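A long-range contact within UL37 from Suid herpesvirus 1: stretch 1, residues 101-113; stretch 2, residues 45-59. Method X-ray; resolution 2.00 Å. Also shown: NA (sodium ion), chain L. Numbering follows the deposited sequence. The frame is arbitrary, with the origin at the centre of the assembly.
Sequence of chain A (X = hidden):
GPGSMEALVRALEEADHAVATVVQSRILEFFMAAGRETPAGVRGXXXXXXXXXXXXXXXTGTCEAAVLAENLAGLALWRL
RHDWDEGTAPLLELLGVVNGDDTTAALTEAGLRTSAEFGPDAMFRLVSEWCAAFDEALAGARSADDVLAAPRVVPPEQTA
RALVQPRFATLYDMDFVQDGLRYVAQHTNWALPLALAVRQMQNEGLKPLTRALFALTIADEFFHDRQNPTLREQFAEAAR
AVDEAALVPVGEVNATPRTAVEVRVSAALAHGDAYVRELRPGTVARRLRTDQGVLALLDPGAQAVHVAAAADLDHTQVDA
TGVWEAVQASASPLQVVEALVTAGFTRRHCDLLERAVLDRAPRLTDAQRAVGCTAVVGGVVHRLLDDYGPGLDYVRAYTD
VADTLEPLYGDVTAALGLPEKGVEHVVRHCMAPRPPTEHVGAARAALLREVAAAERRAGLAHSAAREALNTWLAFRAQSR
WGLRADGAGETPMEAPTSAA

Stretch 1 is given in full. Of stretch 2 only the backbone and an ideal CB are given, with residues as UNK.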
ATOM      1  N   ASP A 101     -17.872 -16.119  28.598  1.00 37.92           N
ATOM      2  CA  ASP A 101     -17.801 -17.160  29.619  1.00 38.26           C
ATOM      3  C   ASP A 101     -18.250 -18.526  29.117  1.00 35.53           C
ATOM      4  O   ASP A 101     -17.753 -19.541  29.594  1.00 31.79           O
ATOM      5  CB  ASP A 101     -18.585 -16.756  30.864  1.00 39.31           C
ATOM      6  CG  ASP A 101     -17.896 -15.657  31.640  1.00 47.81           C
ATOM      7  OD1 ASP A 101     -16.677 -15.466  31.435  1.00 43.63           O
ATOM      8  OD2 ASP A 101     -18.565 -14.989  32.455  1.00 57.10           O
ATOM      9  N   ASP A 102     -19.151 -18.564  28.134  1.00 31.99           N
ATOM     10  CA  ASP A 102     -19.667 -19.858  27.673  1.00 34.33           C
ATOM     11  C   ASP A 102     -18.637 -20.662  26.924  1.00 36.76           C
ATOM     12  O   ASP A 102     -18.723 -21.893  26.866  1.00 37.68           O
ATOM     13  CB  ASP A 102     -20.924 -19.727  26.800  1.00 40.45           C
ATOM     14  CG  ASP A 102     -21.576 -21.093  26.505  1.00 44.21           C
ATOM     15  OD1 ASP A 102     -21.709 -21.914  27.443  1.00 42.17           O
ATOM     16  OD2 ASP A 102     -21.933 -21.361  25.340  1.00 46.80           O
ATOM     17  N   THR A 103     -17.673 -19.966  26.326  1.00 30.83           N
ATOM     18  CA  THR A 103     -16.636 -20.628  25.569  1.00 32.34           C
ATOM     19  C   THR A 103     -15.742 -21.418  26.516  1.00 30.32           C
ATOM     20  O   THR A 103     -15.413 -22.575  26.257  1.00 30.08           O
ATOM     21  CB  THR A 103     -15.788 -19.600  24.783  1.00 32.17           C
ATOM     22  OG1 THR A 103     -16.626 -18.923  23.839  1.00 28.23           O
ATOM     23  CG2 THR A 103     -14.649 -20.291  24.052  1.00 25.83           C
ATOM     24  N   THR A 104     -15.342 -20.771  27.606  1.00 30.99           N
ATOM     25  CA  THR A 104     -14.552 -21.421  28.645  1.00 33.68           C
ATOM     26  C   THR A 104     -15.336 -22.572  29.281  1.00 35.46           C
ATOM     27  O   THR A 104     -14.808 -23.673  29.448  1.00 36.15           O
ATOM     28  CB  THR A 104     -14.168 -20.417  29.744  1.00 38.14           C
ATOM     29  OG1 THR A 104     -13.373 -19.370  29.172  1.00 37.38           O
ATOM     30  CG2 THR A 104     -13.380 -21.115  30.880  1.00 37.95           C
ATOM     31  N   ALA A 105     -16.599 -22.313  29.617  1.00 33.39           N
ATOM     32  CA  ALA A 105     -17.437 -23.313  30.273  1.00 34.37           C
ATOM     33  C   ALA A 105     -17.581 -24.558  29.400  1.00 36.36           C
ATOM     34  O   ALA A 105     -17.492 -25.684  29.892  1.00 35.82           O
ATOM     35  CB  ALA A 105     -18.809 -22.724  30.629  1.00 30.38           C
ATOM     36  N   ALA A 106     -17.750 -24.360  28.098  1.00 33.06           N
ATOM     37  CA  ALA A 106     -17.928 -25.492  27.191  1.00 34.58           C
ATOM     38  C   ALA A 106     -16.647 -26.293  26.999  1.00 35.25           C
ATOM     39  O   ALA A 106     -16.664 -27.529  27.011  1.00 36.22           O
ATOM     40  CB  ALA A 106     -18.474 -25.032  25.847  1.00 32.59           C
ATOM     41  N   LEU A 107     -15.536 -25.591  26.803  1.00 34.37           N
ATOM     42  CA  LEU A 107     -14.252 -26.252  26.641  1.00 33.89           C
ATOM     43  C   LEU A 107     -13.838 -26.981  27.923  1.00 32.26           C
ATOM     44  O   LEU A 107     -13.335 -28.099  27.871  1.00 37.46           O
ATOM     45  CB  LEU A 107     -13.174 -25.245  26.214  1.00 34.09           C
ATOM     46  CG  LEU A 107     -13.284 -24.742  24.768  1.00 31.36           C
ATOM     47  CD1 LEU A 107     -12.418 -23.498  24.545  1.00 28.43           C
ATOM     48  CD2 LEU A 107     -12.920 -25.839  23.774  1.00 29.94           C
ATOM     49  N   THR A 108     -14.063 -26.345  29.068  1.00 30.76           N
ATOM     50  CA  THR A 108     -13.684 -26.918  30.360  1.00 37.31           C
ATOM     51  C   THR A 108     -14.469 -28.197  30.646  1.00 37.68           C
ATOM     52  O   THR A 108     -13.894 -29.238  30.976  1.00 36.09           O
ATOM     53  CB  THR A 108     -13.909 -25.917  31.513  1.00 33.57           C
ATOM     54  OG1 THR A 108     -13.097 -24.758  31.305  1.00 36.69           O
ATOM     55  CG2 THR A 108     -13.523 -26.547  32.859  1.00 44.19           C
ATOM     56  N   GLU A 109     -15.783 -28.099  30.499  1.00 34.24           N
ATOM     57  CA  GLU A 109     -16.699 -29.213  30.699  1.00 40.04           C
ATOM     58  C   GLU A 109     -16.383 -30.376  29.759  1.00 40.02           C
ATOM     59  O   GLU A 109     -16.515 -31.540  30.133  1.00 40.99           O
ATOM     60  CB  GLU A 109     -18.139 -28.725  30.509  1.00 41.05           C
ATOM     61  CG  GLU A 109     -19.164 -29.818  30.326  1.00 46.91           C
ATOM     62  CD  GLU A 109     -20.546 -29.271  30.024  1.00 48.12           C
ATOM     63  OE1 GLU A 109     -20.731 -28.670  28.940  1.00 46.34           O
ATOM     64  OE2 GLU A 109     -21.446 -29.447  30.872  1.00 48.84           O
ATOM     65  N   ALA A 110     -15.941 -30.063  28.545  1.00 37.19           N
ATOM     66  CA  ALA A 110     -15.505 -31.102  27.615  1.00 36.46           C
ATOM     67  C   ALA A 110     -14.101 -31.586  27.974  1.00 35.68           C
ATOM     68  O   ALA A 110     -13.576 -32.512  27.351  1.00 33.84           O
ATOM     69  CB  ALA A 110     -15.538 -30.593  26.179  1.00 36.00           C
ATOM     70  N   GLY A 111     -13.495 -30.958  28.978  1.00 37.68           N
ATOM     71  CA  GLY A 111     -12.142 -31.310  29.395  1.00 36.97           C
ATOM     72  C   GLY A 111     -11.075 -30.943  28.370  1.00 38.40           C
ATOM     73  O   GLY A 111     -10.116 -31.686  28.164  1.00 37.99           O
ATOM     74  N   LEU A 112     -11.245 -29.796  27.715  1.00 37.41           N
ATOM     75  CA  LEU A 112     -10.268 -29.321  26.735  1.00 32.89           C
ATOM     76  C   LEU A 112      -9.720 -27.974  27.175  1.00 32.63           C
ATOM     77  O   LEU A 112     -10.187 -27.397  28.150  1.00 39.49           O
ATOM     78  CB  LEU A 112     -10.904 -29.187  25.349  1.00 34.72           C
ATOM     79  CG  LEU A 112     -11.378 -30.436  24.602  1.00 37.50           C
ATOM     80  CD1 LEU A 112     -12.168 -30.040  23.366  1.00 33.24           C
ATOM     81  CD2 LEU A 112     -10.218 -31.336  24.216  1.00 35.70           C
ATOM     82  N   ARG A 113      -8.736 -27.465  26.445  1.00 33.77           N
ATOM     83  CA  ARG A 113      -8.060 -26.236  26.845  1.00 36.80           C
ATOM     84  C   ARG A 113      -8.703 -24.989  26.251  1.00 35.06           C
ATOM     85  O   ARG A 113      -9.287 -25.042  25.169  1.00 29.57           O
ATOM     86  CB  ARG A 113      -6.599 -26.290  26.404  1.00 36.58           C
ATOM     87  CG  ARG A 113      -5.831 -27.519  26.905  1.00 36.26           C
ATOM     88  CD  ARG A 113      -4.464 -27.599  26.227  1.00 42.01           C
ATOM     89  NE  ARG A 113      -4.569 -27.878  24.794  1.00 36.06           N
ATOM     90  CZ  ARG A 113      -3.688 -27.479  23.882  1.00 41.67           C
ATOM     91  NH1 ARG A 113      -2.625 -26.759  24.238  1.00 39.41           N
ATOM     92  NH2 ARG A 113      -3.872 -27.794  22.605  1.00 38.61           N
ATOM     93  N   UNK A  45     -22.927 -17.360  14.760  1.00 30.54           N
ATOM     94  CA  UNK A  45     -22.788 -18.814  14.789  1.00 30.54           C
ATOM     95  C   UNK A  45     -21.808 -19.345  15.831  1.00 30.45           C
ATOM     96  O   UNK A  45     -21.681 -20.558  15.987  1.00 31.00           O
ATOM     97  CB  UNK A  45     -22.350 -19.302  13.407  1.00 30.54           C
ATOM     98  N   UNK A  46     -21.106 -18.461  16.530  1.00 28.49           N
ATOM     99  CA  UNK A  46     -19.970 -18.900  17.335  1.00 26.64           C
ATOM    100  C   UNK A  46     -20.333 -19.900  18.439  1.00 28.54           C
ATOM    101  O   UNK A  46     -19.727 -20.972  18.538  1.00 30.38           O
ATOM    102  CB  UNK A  46     -19.299 -17.678  17.965  1.00 26.64           C
ATOM    103  N   UNK A  47     -21.300 -19.534  19.277  1.00 30.38           N
ATOM    104  CA  UNK A  47     -21.637 -20.328  20.458  1.00 31.11           C
ATOM    105  C   UNK A  47     -22.102 -21.732  20.071  1.00 33.74           C
ATOM    106  O   UNK A  47     -21.674 -22.724  20.670  1.00 33.07           O
ATOM    107  CB  UNK A  47     -22.721 -19.625  21.277  1.00 31.11           C
ATOM    108  N   UNK A  48     -22.956 -21.806  19.052  1.00 29.17           N
ATOM    109  CA  UNK A  48     -23.426 -23.077  18.509  1.00 27.91           C
ATOM    110  C   UNK A  48     -22.276 -23.870  17.903  1.00 31.09           C
ATOM    111  O   UNK A  48     -22.169 -25.076  18.112  1.00 33.76           O
ATOM    112  CB  UNK A  48     -24.513 -22.840  17.459  1.00 27.91           C
ATOM    113  N   UNK A  49     -21.429 -23.207  17.120  1.00 27.75           N
ATOM    114  CA  UNK A  49     -20.295 -23.899  16.523  1.00 29.06           C
ATOM    115  C   UNK A  49     -19.375 -24.461  17.610  1.00 27.41           C
ATOM    116  O   UNK A  49     -18.981 -25.620  17.559  1.00 28.53           O
ATOM    117  CB  UNK A  49     -19.519 -22.955  15.602  1.00 29.06           C
ATOM    118  N   UNK A  50     -19.047 -23.644  18.602  1.00 28.85           N
ATOM    119  CA  UNK A  50     -18.157 -24.096  19.662  1.00 27.94           C
ATOM    120  C   UNK A  50     -18.780 -25.252  20.449  1.00 32.48           C
ATOM    121  O   UNK A  50     -18.111 -26.238  20.758  1.00 31.61           O
ATOM    122  CB  UNK A  50     -17.822 -22.936  20.601  1.00 27.94           C
ATOM    123  N   UNK A  51     -20.061 -25.113  20.772  1.00 28.23           N
ATOM    124  CA  UNK A  51     -20.793 -26.141  21.507  1.00 33.51           C
ATOM    125  C   UNK A  51     -20.836 -27.459  20.748  1.00 32.24           C
ATOM    126  O   UNK A  51     -20.662 -28.520  21.332  1.00 37.14           O
ATOM    127  CB  UNK A  51     -22.217 -25.666  21.801  1.00 33.51           C
ATOM    128  N   UNK A  52     -21.059 -27.386  19.443  1.00 31.71           N
ATOM    129  CA  UNK A  52     -21.102 -28.574  18.597  1.00 35.63           C
ATOM    130  C   UNK A  52     -19.737 -29.249  18.455  1.00 37.47           C
ATOM    131  O   UNK A  52     -19.634 -30.479  18.346  1.00 35.86           O
ATOM    132  CB  UNK A  52     -21.637 -28.202  17.213  1.00 35.63           C
ATOM    133  N   UNK A  53     -18.680 -28.447  18.437  1.00 33.83           N
ATOM    134  CA  UNK A  53     -17.345 -29.017  18.368  1.00 34.69           C
ATOM    135  C   UNK A  53     -17.001 -29.671  19.704  1.00 33.59           C
ATOM    136  O   UNK A  53     -16.492 -30.789  19.743  1.00 34.34           O
ATOM    137  CB  UNK A  53     -16.314 -27.946  18.005  1.00 34.69           C
ATOM    138  N   UNK A  54     -17.287 -28.974  20.798  1.00 32.21           N
ATOM    139  CA  UNK A  54     -17.041 -29.514  22.126  1.00 34.98           C
ATOM    140  C   UNK A  54     -17.824 -30.797  22.346  1.00 39.61           C
ATOM    141  O   UNK A  54     -17.311 -31.750  22.923  1.00 39.54           O
ATOM    142  CB  UNK A  54     -17.404 -28.484  23.198  1.00 34.98           C
ATOM    143  N   UNK A  55     -19.062 -30.826  21.868  1.00 35.54           N
ATOM    144  CA  UNK A  55     -19.873 -32.025  21.989  1.00 39.82           C
ATOM    145  C   UNK A  55     -19.341 -33.138  21.099  1.00 43.29           C
ATOM    146  O   UNK A  55     -19.428 -34.315  21.448  1.00 41.72           O
ATOM    147  CB  UNK A  55     -21.331 -31.719  21.639  1.00 39.82           C
ATOM    148  N   UNK A  56     -18.786 -32.772  19.950  1.00 39.75           N
ATOM    149  CA  UNK A  56     -18.177 -33.770  19.081  1.00 41.33           C
ATOM    150  C   UNK A  56     -17.025 -34.519  19.781  1.00 45.15           C
ATOM    151  O   UNK A  56     -16.877 -35.733  19.626  1.00 45.05           O
ATOM    152  CB  UNK A  56     -17.667 -33.100  17.804  1.00 41.33           C
ATOM    153  N   UNK A  57     -16.215 -33.797  20.550  1.00 40.20           N
ATOM    154  CA  UNK A  57     -15.088 -34.422  21.233  1.00 43.66           C
ATOM    155  C   UNK A  57     -15.578 -35.296  22.380  1.00 41.46           C
ATOM    156  O   UNK A  57     -15.084 -36.401  22.572  1.00 41.90           O
ATOM    157  CB  UNK A  57     -14.116 -33.360  21.751  1.00 43.66           C
ATOM    158  N   UNK A  58     -16.540 -34.784  23.138  1.00 41.23           N
ATOM    159  CA  UNK A  58     -17.159 -35.533  24.226  1.00 47.03           C
ATOM    160  C   UNK A  58     -17.672 -36.907  23.768  1.00 51.02           C
ATOM    161  O   UNK A  58     -17.475 -37.907  24.456  1.00 52.83           O
ATOM    162  CB  UNK A  58     -18.310 -34.721  24.823  1.00 47.03           C
ATOM    163  N   UNK A  59     -18.304 -36.961  22.601  1.00 47.10           N
ATOM    164  CA  UNK A  59     -18.962 -38.190  22.161  1.00 47.81           C
ATOM    165  C   UNK A  59     -18.094 -39.122  21.301  1.00 49.60           C
ATOM    166  O   UNK A  59     -18.340 -40.323  21.244  1.00 54.66           O
ATOM    167  CB  UNK A  59     -20.220 -37.821  21.373  1.00 47.81           C
TER
HETATM  168 NA    NA L1012     -21.496 -29.860  33.193  1.00 53.03          NA

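The two helices run nearly parallel, their axes 8° apart and 9.4 Å at closest approach. Position 45 lies out of reach of stretch 1, which sets no requirement there; it is Leu45.

At position 46 CA-to-CB points sideways and no atom of stretch 1 lies near the ideal CB, so contact demands a long side chain. Thr103 OG1 offers a polar target, suiting a large residue with a donor at its end. The residue is Trp46, whose chi1 of 171° (t) carries the indole across; NE1 donates to Thr103 OG1 at 3.0 Å, near the ring plane.

Position 47 points sideways, its ideal CB 4.5 Å from Asp102 OD2. A small or polar residue would fit. Beside Ala47 a water donates to Ala47 O at 2.9 Å and to Asp102 OD2 at 2.7 Å. Position 48 points away and 49 is out of reach; they are Arg48 and Ala49.

Position 50 points toward Thr103, with Ala106 and Leu107 one turn on, which favours a medium-sized aliphatic residue. Leu50 packs CD2 3.2 Å from Thr103 CA and 4.2 Å from Ala106 CB, while its CD1 lies 4.3 Å from Leu107 CD2.

Position 51 points sideways, but the carboxylates of Asp102 and Glu109 lie within range of a long basic side chain, lysine or arginine. Arg51 reaches both: NH2 donates a hydrogen bond to Asp102 OD1 at 2.9 Å and NH1 one to Glu109 OE1 at 3.1 Å, each part of a salt bridge. Ala106 CB covers one guanidinium face, 3.6 Å from CZ. Glu109 OE2 binds the sodium ion at 2.4 Å.

Position 52 is out of reach and 53 points sideways with no part of stretch 1 within 5.5 Å of its ideal CB; they are Leu52 and Ala53.

Position 54 points toward stretch 1, its ideal CB 4.0 Å from Ala106 O and 4.1 Å from Ala110 CB. Such closeness suits alanine, serine or cysteine. Cys54 takes chi1 m, placing SG 3.5 Å from Leu107 CD2.

Positions 55 and 56, pointing away and out of reach respectively, are Arg55 and Ala56.

Position 57 faces the chain beyond the helix, its ideal CB 4.2 Å from Leu112 CD1; an aliphatic or aromatic residue would suit. Tyr57 receives Leu112 CD2 over one ring face, 3.8 Å from the ring centroid, a CH-pi contact.

Position 58 points sideways near Ala110, where a small aliphatic group would suffice; Val58 CG2 meets Ala110 CB at 3.8 Å. Position 59 is out of reach; it is Glu59.

Stretch 2 45-59: LWARALRLACRAYVE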
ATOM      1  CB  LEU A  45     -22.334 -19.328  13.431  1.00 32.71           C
ATOM      2  CG  LEU A  45     -23.311 -19.200  12.271  1.00 38.07           C
ATOM      3  CD1 LEU A  45     -22.624 -19.638  10.985  1.00 45.92           C
ATOM      4  CD2 LEU A  45     -24.555 -20.020  12.542  1.00 39.62           C
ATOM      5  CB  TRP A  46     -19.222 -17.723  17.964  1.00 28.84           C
ATOM      6  CG  TRP A  46     -18.211 -18.232  18.947  1.00 26.00           C
ATOM      7  CD1 TRP A  46     -18.348 -18.304  20.296  1.00 27.59           C
ATOM      8  CD2 TRP A  46     -16.941 -18.805  18.638  1.00 26.22           C
ATOM      9  NE1 TRP A  46     -17.232 -18.866  20.857  1.00 23.58           N
ATOM     10  CE2 TRP A  46     -16.346 -19.185  19.858  1.00 27.36           C
ATOM     11  CE3 TRP A  46     -16.235 -19.025  17.447  1.00 24.79           C
ATOM     12  CZ2 TRP A  46     -15.076 -19.768  19.927  1.00 22.77           C
ATOM     13  CZ3 TRP A  46     -14.979 -19.603  17.511  1.00 23.24           C
ATOM     14  CH2 TRP A  46     -14.411 -19.969  18.747  1.00 26.05           C
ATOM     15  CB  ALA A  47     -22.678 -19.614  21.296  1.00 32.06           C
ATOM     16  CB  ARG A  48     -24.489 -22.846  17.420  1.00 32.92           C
ATOM     17  CG  ARG A  48     -25.766 -22.147  17.884  1.00 37.55           C
ATOM     18  CD  ARG A  48     -26.528 -21.536  16.684  1.00 44.83           C
ATOM     19  NE  ARG A  48     -26.954 -22.557  15.724  1.00 49.38           N
ATOM     20  CZ  ARG A  48     -27.417 -22.304  14.499  1.00 55.61           C
ATOM     21  NH1 ARG A  48     -27.516 -21.053  14.059  1.00 50.36           N
ATOM     22  NH2 ARG A  48     -27.779 -23.307  13.708  1.00 53.00           N
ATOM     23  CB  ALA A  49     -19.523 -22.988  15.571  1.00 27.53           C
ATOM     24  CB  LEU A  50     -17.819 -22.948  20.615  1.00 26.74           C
ATOM     25  CG  LEU A  50     -16.896 -23.425  21.730  1.00 30.17           C
ATOM     26  CD1 LEU A  50     -15.481 -23.665  21.170  1.00 25.78           C
ATOM     27  CD2 LEU A  50     -16.897 -22.447  22.894  1.00 36.59           C
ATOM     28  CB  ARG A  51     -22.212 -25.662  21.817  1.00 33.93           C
ATOM     29  CG  ARG A  51     -22.299 -24.818  23.054  1.00 37.76           C
ATOM     30  CD  ARG A  51     -22.283 -25.699  24.284  1.00 42.84           C
ATOM     31  NE  ARG A  51     -22.088 -24.936  25.511  1.00 42.85           N
ATOM     32  CZ  ARG A  51     -21.912 -25.499  26.700  1.00 43.06           C
ATOM     33  NH1 ARG A  51     -21.915 -26.822  26.799  1.00 47.00           N
ATOM     34  NH2 ARG A  51     -21.735 -24.749  27.784  1.00 43.87           N
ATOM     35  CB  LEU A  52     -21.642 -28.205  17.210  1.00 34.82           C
ATOM     36  CG  LEU A  52     -23.139 -27.913  17.131  1.00 36.24           C
ATOM     37  CD1 LEU A  52     -23.450 -27.211  15.827  1.00 37.60           C
ATOM     38  CD2 LEU A  52     -23.916 -29.208  17.234  1.00 40.97           C
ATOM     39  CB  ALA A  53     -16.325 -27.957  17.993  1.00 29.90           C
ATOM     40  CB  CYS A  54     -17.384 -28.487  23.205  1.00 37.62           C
ATOM     41  SG  CYS A  54     -16.117 -27.210  23.356  1.00 34.72           S
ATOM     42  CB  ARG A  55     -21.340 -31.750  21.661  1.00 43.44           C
ATOM     43  CG  ARG A  55     -21.957 -32.884  20.869  1.00 52.02           C
ATOM     44  CD  ARG A  55     -23.345 -33.265  21.371  1.00 54.22           C
ATOM     45  NE  ARG A  55     -24.407 -32.468  20.761  1.00 51.55           N
ATOM     46  CZ  ARG A  55     -24.595 -32.324  19.452  1.00 57.12           C
ATOM     47  NH1 ARG A  55     -23.780 -32.909  18.580  1.00 58.66           N
ATOM     48  NH2 ARG A  55     -25.603 -31.581  19.010  1.00 58.92           N
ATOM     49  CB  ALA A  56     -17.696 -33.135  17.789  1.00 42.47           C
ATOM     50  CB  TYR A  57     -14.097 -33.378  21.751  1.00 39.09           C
ATOM     51  CG  TYR A  57     -12.988 -33.990  22.583  1.00 36.75           C
ATOM     52  CD1 TYR A  57     -12.019 -34.796  21.996  1.00 41.43           C
ATOM     53  CD2 TYR A  57     -12.916 -33.766  23.949  1.00 36.53           C
ATOM     54  CE1 TYR A  57     -11.008 -35.367  22.746  1.00 42.70           C
ATOM     55  CE2 TYR A  57     -11.904 -34.334  24.714  1.00 41.68           C
ATOM     56  CZ  TYR A  57     -10.956 -35.136  24.109  1.00 43.84           C
ATOM     57  OH  TYR A  57      -9.947 -35.707  24.864  1.00 46.36           O
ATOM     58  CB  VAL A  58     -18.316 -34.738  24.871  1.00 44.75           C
ATOM     59  CG1 VAL A  58     -19.184 -35.650  25.704  1.00 47.15           C
ATOM     60  CG2 VAL A  58     -17.778 -33.609  25.737  1.00 42.65           C
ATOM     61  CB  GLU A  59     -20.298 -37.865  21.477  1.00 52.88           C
ATOM     62  CG  GLU A  59     -21.264 -37.137  22.423  1.00 55.03           C
ATOM     63  CD  GLU A  59     -22.649 -36.908  21.841  1.00 62.63           C
ATOM     64  OE1 GLU A  59     -22.881 -37.263  20.665  1.00 66.37           O
ATOM     65  OE2 GLU A  59     -23.512 -36.364  22.570  1.00 65.17           O
TER
HETATM   66  O   HOH W   1     -20.478 -21.769  23.099  1.00 38.70           O
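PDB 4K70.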